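Local coordinates for protein acetyl transferase (Salmonella typhimurium, PDB 1Z9U) that probably transfers an acetyl group from acetyl-coenzyme A to the N-terminal serine of the ribosomal protein L7/L12, at residues V131-V136 against V169-R174; L29-W34 against W99-F104. One frame throughout, in Å; residues are numbered along the deposited sequence.

Interaction 1: residues V131-V136 against V169-R174. With SO4 (sulfate ion), chain J; SO4 (sulfate ion), chain I.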
loop_
_atom_site.group_PDB
_atom_site.type_symbol
_atom_site.label_atom_id
_atom_site.label_comp_id
_atom_site.label_asym_id
_atom_site.label_seq_id
_atom_site.Cartn_x
_atom_site.Cartn_y
_atom_site.Cartn_z
ATOM N N VAL B 131 9.365 1.161 -6.477
ATOM C CA VAL B 131 9.474 1.385 -5.050
ATOM C C VAL B 131 10.048 0.142 -4.390
ATOM O O VAL B 131 9.633 -0.983 -4.687
ATOM C CB VAL B 131 8.087 1.685 -4.413
ATOM C CG1 VAL B 131 8.218 2.038 -2.927
ATOM C CG2 VAL B 131 7.350 2.783 -5.172
ATOM N N ILE B 132 11.019 0.362 -3.518
ATOM C CA ILE B 132 11.515 -0.682 -2.637
ATOM C C ILE B 132 11.213 -0.283 -1.192
ATOM O O ILE B 132 11.622 0.788 -0.739
ATOM C CB ILE B 132 13.041 -0.932 -2.818
ATOM C CG1 ILE B 132 13.317 -1.572 -4.181
ATOM C CG2 ILE B 132 13.578 -1.822 -1.681
ATOM C CD1 ILE B 132 14.809 -1.739 -4.499
ATOM N N LYS B 133 10.483 -1.146 -0.491
ATOM C CA LYS B 133 10.336 -1.044 0.961
ATOM C C LYS B 133 11.152 -2.142 1.615
ATOM O O LYS B 133 10.970 -3.326 1.316
ATOM C CB LYS B 133 8.873 -1.185 1.373
ATOM C CG LYS B 133 8.002 -0.009 0.955
ATOM C CD LYS B 133 6.527 -0.397 0.858
ATOM C CE LYS B 133 5.891 -0.551 2.221
ATOM N NZ LYS B 133 4.412 -0.783 2.129
ATOM N N CYS B 134 12.071 -1.765 2.494
ATOM C CA CYS B 134 12.804 -2.770 3.234
ATOM C C CYS B 134 13.058 -2.336 4.672
ATOM O O CYS B 134 13.100 -1.138 4.977
ATOM C CB CYS B 134 14.119 -3.108 2.527
ATOM S SG CYS B 134 15.238 -1.718 2.377
ATOM N N ARG B 135 13.226 -3.325 5.544
ATOM C CA ARG B 135 13.556 -3.075 6.951
ATOM C C ARG B 135 14.801 -2.211 7.060
ATOM O O ARG B 135 15.772 -2.431 6.327
ATOM C CB ARG B 135 13.752 -4.394 7.697
ATOM C CG ARG B 135 12.434 -5.088 8.055
ATOM C CD ARG B 135 12.672 -6.484 8.659
ATOM N NE ARG B 135 13.496 -6.435 9.865
ATOM C CZ ARG B 135 13.655 -7.462 10.700
ATOM N NH1 ARG B 135 13.031 -8.613 10.466
ATOM N NH2 ARG B 135 14.425 -7.340 11.776
ATOM N N VAL B 136 14.741 -1.214 7.943
ATOM C CA VAL B 136 15.876 -0.339 8.269
ATOM C C VAL B 136 17.107 -1.151 8.647
ATOM O O VAL B 136 18.219 -0.800 8.258
ATOM C CB VAL B 136 15.525 0.672 9.423
ATOM C CG1 VAL B 136 16.775 1.348 10.000
ATOM C CG2 VAL B 136 14.542 1.743 8.925
ATOM N N VAL B 169 10.586 0.546 8.501
ATOM C CA VAL B 169 10.973 0.271 7.126
ATOM C C VAL B 169 11.251 1.541 6.325
ATOM O O VAL B 169 10.500 2.515 6.391
ATOM C CB VAL B 169 10.016 -0.746 6.383
ATOM C CG1 VAL B 169 9.030 -1.424 7.329
ATOM C CG2 VAL B 169 9.343 -0.148 5.167
ATOM N N ASN B 170 12.362 1.514 5.596
ATOM C CA ASN B 170 12.727 2.561 4.654
ATOM C C ASN B 170 11.955 2.387 3.356
ATOM O O ASN B 170 11.765 1.264 2.894
ATOM C CB ASN B 170 14.221 2.472 4.343
ATOM C CG ASN B 170 15.076 3.078 5.436
ATOM O OD1 ASN B 170 14.628 3.949 6.181
ATOM N ND2 ASN B 170 16.312 2.635 5.525
ATOM N N MET B 171 11.518 3.502 2.777
ATOM C CA MET B 171 10.877 3.483 1.480
ATOM C C MET B 171 11.776 4.200 0.492
ATOM O O MET B 171 12.146 5.352 0.702
ATOM C CB MET B 171 9.487 4.150 1.514
ATOM C CG MET B 171 8.846 4.291 0.099
ATOM S SD MET B 171 7.194 5.083 0.030
ATOM C CE MET B 171 6.167 3.690 0.497
ATOM N N TYR B 172 12.121 3.496 -0.584
ATOM C CA TYR B 172 12.956 4.038 -1.640
ATOM C C TYR B 172 12.150 4.083 -2.920
ATOM O O TYR B 172 11.317 3.212 -3.153
ATOM C CB TYR B 172 14.160 3.131 -1.879
ATOM C CG TYR B 172 15.187 3.062 -0.772
ATOM C CD1 TYR B 172 16.257 3.960 -0.746
ATOM C CD2 TYR B 172 15.130 2.055 0.212
ATOM C CE1 TYR B 172 17.228 3.900 0.238
ATOM C CE2 TYR B 172 16.112 1.975 1.205
ATOM C CZ TYR B 172 17.159 2.908 1.214
ATOM O OH TYR B 172 18.154 2.863 2.179
ATOM N N ALA B 173 12.418 5.067 -3.768
ATOM C CA ALA B 173 11.775 5.111 -5.074
ATOM C C ALA B 173 12.708 5.553 -6.173
ATOM O O ALA B 173 13.681 6.269 -5.927
ATOM C CB ALA B 173 10.558 6.023 -5.055
ATOM N N ARG B 174 12.356 5.147 -7.390
ATOM C CA ARG B 174 13.006 5.590 -8.599
ATOM C C ARG B 174 11.961 5.874 -9.682
ATOM O O ARG B 174 11.102 5.038 -9.945
ATOM C CB ARG B 174 13.991 4.520 -9.083
ATOM C CG ARG B 174 14.787 4.984 -10.283
ATOM C CD ARG B 174 15.829 3.998 -10.691
ATOM N NE ARG B 174 16.559 4.489 -11.852
ATOM C CZ ARG B 174 17.433 3.767 -12.545
ATOM N NH1 ARG B 174 17.698 2.512 -12.193
ATOM N NH2 ARG B 174 18.049 4.304 -13.589
HETATM S S SO4 J . 13.419 -6.789 3.324
HETATM O O1 SO4 J . 14.414 -6.799 2.250
HETATM O O2 SO4 J . 13.888 -6.008 4.470
HETATM O O3 SO4 J . 12.197 -6.209 2.752
HETATM O O4 SO4 J . 13.146 -8.158 3.734
HETATM S S SO4 I . 13.810 -10.798 13.353
HETATM O O1 SO4 I . 14.508 -12.061 13.115
HETATM O O2 SO4 I . 13.193 -10.845 14.677
HETATM O O3 SO4 I . 14.755 -9.685 13.301
HETATM O O4 SO4 I . 12.769 -10.608 12.343
#

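Interaction 2: residues L29-W34 against W99-F104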
loop_
_atom_site.group_PDB
_atom_site.type_symbol
_atom_site.label_atom_id
_atom_site.label_comp_id
_atom_site.label_asym_id
_atom_site.label_seq_id
_atom_site.Cartn_x
_atom_site.Cartn_y
_atom_site.Cartn_z
ATOM N N LEU B 29 13.014 -24.025 0.901
ATOM C CA LEU B 29 13.450 -24.870 2.015
ATOM C C LEU B 29 14.937 -24.708 2.267
ATOM O O LEU B 29 15.363 -24.587 3.410
ATOM C CB LEU B 29 13.124 -26.358 1.777
ATOM C CG LEU B 29 11.659 -26.818 1.806
ATOM C CD1 LEU B 29 11.582 -28.321 1.602
ATOM C CD2 LEU B 29 10.952 -26.413 3.099
ATOM N N LYS B 30 15.707 -24.693 1.184
ATOM C CA LYS B 30 17.146 -24.516 1.240
ATOM C C LYS B 30 17.554 -23.192 1.897
ATOM O O LYS B 30 18.576 -23.117 2.567
ATOM C CB LYS B 30 17.716 -24.615 -0.171
ATOM C CG LYS B 30 19.220 -24.756 -0.230
ATOM C CD LYS B 30 19.671 -24.891 -1.679
ATOM C CE LYS B 30 21.189 -24.820 -1.789
ATOM N NZ LYS B 30 21.864 -26.082 -1.387
ATOM N N ASN B 31 16.736 -22.158 1.711
ATOM C CA ASN B 31 17.035 -20.824 2.215
ATOM C C ASN B 31 16.151 -20.390 3.381
ATOM O O ASN B 31 16.027 -19.197 3.646
ATOM C CB ASN B 31 16.937 -19.801 1.071
ATOM C CG ASN B 31 17.990 -20.013 0.030
ATOM O OD1 ASN B 31 17.774 -20.722 -0.963
ATOM N ND2 ASN B 31 19.155 -19.433 0.254
ATOM N N LYS B 32 15.553 -21.360 4.074
ATOM C CA LYS B 32 14.590 -21.068 5.147
ATOM C C LYS B 32 15.150 -20.183 6.269
ATOM O O LYS B 32 14.458 -19.265 6.729
ATOM C CB LYS B 32 13.956 -22.353 5.721
ATOM C CG LYS B 32 14.948 -23.381 6.307
ATOM C CD LYS B 32 14.228 -24.609 6.864
ATOM C CE LYS B 32 15.190 -25.621 7.477
ATOM N NZ LYS B 32 16.113 -26.251 6.483
ATOM N N ALA B 33 16.395 -20.433 6.681
ATOM C CA ALA B 33 16.984 -19.691 7.813
ATOM C C ALA B 33 16.903 -18.171 7.632
ATOM O O ALA B 33 16.246 -17.482 8.414
ATOM C CB ALA B 33 18.422 -20.146 8.109
ATOM N N TRP B 34 17.515 -17.645 6.579
ATOM C CA TRP B 34 17.499 -16.187 6.391
ATOM C C TRP B 34 16.237 -15.596 5.724
ATOM O O TRP B 34 15.911 -14.414 5.937
ATOM C CB TRP B 34 18.771 -15.727 5.688
ATOM C CG TRP B 34 18.809 -16.183 4.314
ATOM C CD1 TRP B 34 19.267 -17.378 3.869
ATOM C CD2 TRP B 34 18.340 -15.467 3.172
ATOM N NE1 TRP B 34 19.125 -17.454 2.508
ATOM C CE2 TRP B 34 18.562 -16.291 2.050
ATOM C CE3 TRP B 34 17.761 -14.201 2.985
ATOM C CZ2 TRP B 34 18.216 -15.903 0.754
ATOM C CZ3 TRP B 34 17.420 -13.809 1.690
ATOM C CH2 TRP B 34 17.654 -14.660 0.593
ATOM N N TRP B 99 14.302 -12.132 -3.730
ATOM C CA TRP B 99 15.347 -12.778 -2.922
ATOM C C TRP B 99 16.176 -13.692 -3.803
ATOM O O TRP B 99 15.697 -14.133 -4.843
ATOM C CB TRP B 99 14.748 -13.549 -1.745
ATOM C CG TRP B 99 13.751 -14.581 -2.146
ATOM C CD1 TRP B 99 12.426 -14.382 -2.399
ATOM C CD2 TRP B 99 13.993 -15.979 -2.337
ATOM N NE1 TRP B 99 11.825 -15.569 -2.732
ATOM C CE2 TRP B 99 12.763 -16.567 -2.703
ATOM C CE3 TRP B 99 15.130 -16.796 -2.225
ATOM C CZ2 TRP B 99 12.633 -17.940 -2.964
ATOM C CZ3 TRP B 99 15.004 -18.155 -2.489
ATOM C CH2 TRP B 99 13.763 -18.712 -2.861
ATOM N N LEU B 100 17.429 -13.935 -3.410
ATOM C CA LEU B 100 18.296 -14.884 -4.102
ATOM C C LEU B 100 18.720 -16.010 -3.178
ATOM O O LEU B 100 18.942 -15.803 -1.984
ATOM C CB LEU B 100 19.572 -14.218 -4.632
ATOM C CG LEU B 100 19.574 -13.378 -5.911
ATOM C CD1 LEU B 100 20.974 -12.803 -6.125
ATOM C CD2 LEU B 100 19.087 -14.151 -7.154
ATOM N N ASP B 101 18.839 -17.196 -3.756
ATOM C CA ASP B 101 19.467 -18.323 -3.104
ATOM C C ASP B 101 20.887 -17.896 -2.674
ATOM O O ASP B 101 21.583 -17.189 -3.413
ATOM C CB ASP B 101 19.492 -19.504 -4.079
ATOM C CG ASP B 101 20.366 -20.652 -3.606
ATOM O OD1 ASP B 101 19.960 -21.388 -2.685
ATOM O OD2 ASP B 101 21.458 -20.826 -4.176
ATOM N N GLU B 102 21.279 -18.298 -1.468
ATOM C CA GLU B 102 22.562 -17.927 -0.860
ATOM C C GLU B 102 23.788 -18.083 -1.769
ATOM O O GLU B 102 24.721 -17.288 -1.690
ATOM C CB GLU B 102 22.789 -18.741 0.417
ATOM C CG GLU B 102 22.116 -18.165 1.662
ATOM C CD GLU B 102 22.268 -19.085 2.890
ATOM O OE1 GLU B 102 23.002 -18.705 3.836
ATOM O OE2 GLU B 102 21.662 -20.192 2.891
ATOM N N SER B 103 23.776 -19.097 -2.628
ATOM C CA SER B 103 24.921 -19.403 -3.482
ATOM C C SER B 103 24.996 -18.517 -4.730
ATOM O O SER B 103 25.982 -18.556 -5.471
ATOM C CB SER B 103 24.924 -20.891 -3.868
ATOM O OG SER B 103 23.993 -21.153 -4.904
ATOM N N PHE B 104 23.958 -17.717 -4.950
ATOM C CA PHE B 104 23.943 -16.771 -6.060
ATOM C C PHE B 104 24.119 -15.326 -5.610
ATOM O O PHE B 104 24.026 -14.404 -6.417
ATOM C CB PHE B 104 22.677 -16.953 -6.903
ATOM C CG PHE B 104 22.708 -18.192 -7.751
ATOM C CD1 PHE B 104 23.485 -18.235 -8.906
ATOM C CD2 PHE B 104 21.991 -19.326 -7.382
ATOM C CE1 PHE B 104 23.532 -19.378 -9.689
ATOM C CE2 PHE B 104 22.025 -20.472 -8.167
ATOM C CZ PHE B 104 22.802 -20.497 -9.321
#

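Interaction 1: residues V131-V136 against V169-R174
Ile132 and Tyr172 form a hydrogen-bonded pair between antiparallel strands: Ile132 N gives to Tyr172 O at 2.9 Å, and Tyr172 N returns a straighter bond to Ile132 O at 2.8 Å (166°). Cys134 and Asn170 repeat the pattern, with Asn170 N reaching Cys134 O at 2.8 Å. Lys133 and Met171, a non-hydrogen-bonded pair, lie between them, and the CA-H of Lys133 points at Asn170 O.

Strands 129-135 and 165-175 are neighbours in the mixed sheet of this GNAT acetyltransferase, and Cys134 has been seen joined covalently to CoA.

Apolar packing occupies both faces. On one, Val131 CG1 lies 3.8 Å from Met171 CG, while the Met171 and Lys133 side chains lie side by side, Met171 CE meeting Lys133 CD. On the other, Cys134 SG sits at the edge of the Tyr172 ring, 4.0 Å from CE2; a chi1 of 62° swings the sulfur between its own backbone N and carbonyl carbon. Asn142 OD1, on helix 139-147, is hydrogen-bonded to both Tyr172 OH and Asn170 ND2, satisfying these two groups.

Two sulfates, probably from the crystallisation liquor, are bound at Arg135. Arg135 N donates to one; the guanidinium grips the other edge-on through NH1 and NH2, and NH2 also salt-bridges Asp137.

Interaction 2: residues L29-W34 against W99-F104
Beside the CoA site, to which Leu100 contributes, Trp34 meets Trp99 where the junction between helices 21-30 and 32-35 reaches the end of strand 93-100. Trp34 makes the main apolar touch here: its CH2 approaches Trp99 CB at 3.9 Å, and the two side chains cross at about a right angle. The first torsion of Trp34 (chi1 69°) holds CG between the backbone N and the carbonyl carbon, and the indole reaches from there across to the strand end. Glu102 slides past it in the opposite direction, bringing CG to 3.2 Å from Trp34 NE1, with the carboxylate turned 54° from the ring plane.

In this GNAT domain the contact fastens the break between helices 21-30 and 32-35 to the end of central strand 93-100. Trp99 packs against Leu24, Leu27 and Val28 of helix 21-30, while Leu100 is directed away from residues 29-34 and touches Ile109 and Met110 of helix 109-123.

Polar groups gather around Asn31, the buried residue between the two helices. Its amide plane stands 89° from that of the Asp101 carboxylate. Lys30 crosses the same carboxylate at a slant, with its CD 3.7 Å from Asp101 OD1; its ammonium NZ stays 5.2 Å from that oxygen, where a modest attraction between the opposite charges is possible, though they are not in contact. Ser103 OG donates to Asp101 OD2 at 2.7 Å, nearly in line with the C-O bond, and Ser103 N reaches it from above the carboxylate plane at 3.3 Å, closing an Asx turn just ahead of the 3-10 segment 102-104; the two bonds help hold the carboxylate in place.

One sheet carries two quite different kinds of contact. Interaction 1 lies largely buried and joins strand to strand, so repeated backbone hydrogen bonds set its register and side chains add packing on both faces. Interaction 2 is only partly buried and joins a helix junction to a strand end; here side chains do the work, through indole packing and a polar cluster beside exposed Lys30 and Glu102. The two share no element, yet strands 129-135 and 93-100 are parallel neighbours. Their centres lie 21 Å apart and their nearest atoms about 8 Å, with no touch. Each holds a CoA-binding residue, Cys134 in interaction 1 and Leu100 in interaction 2.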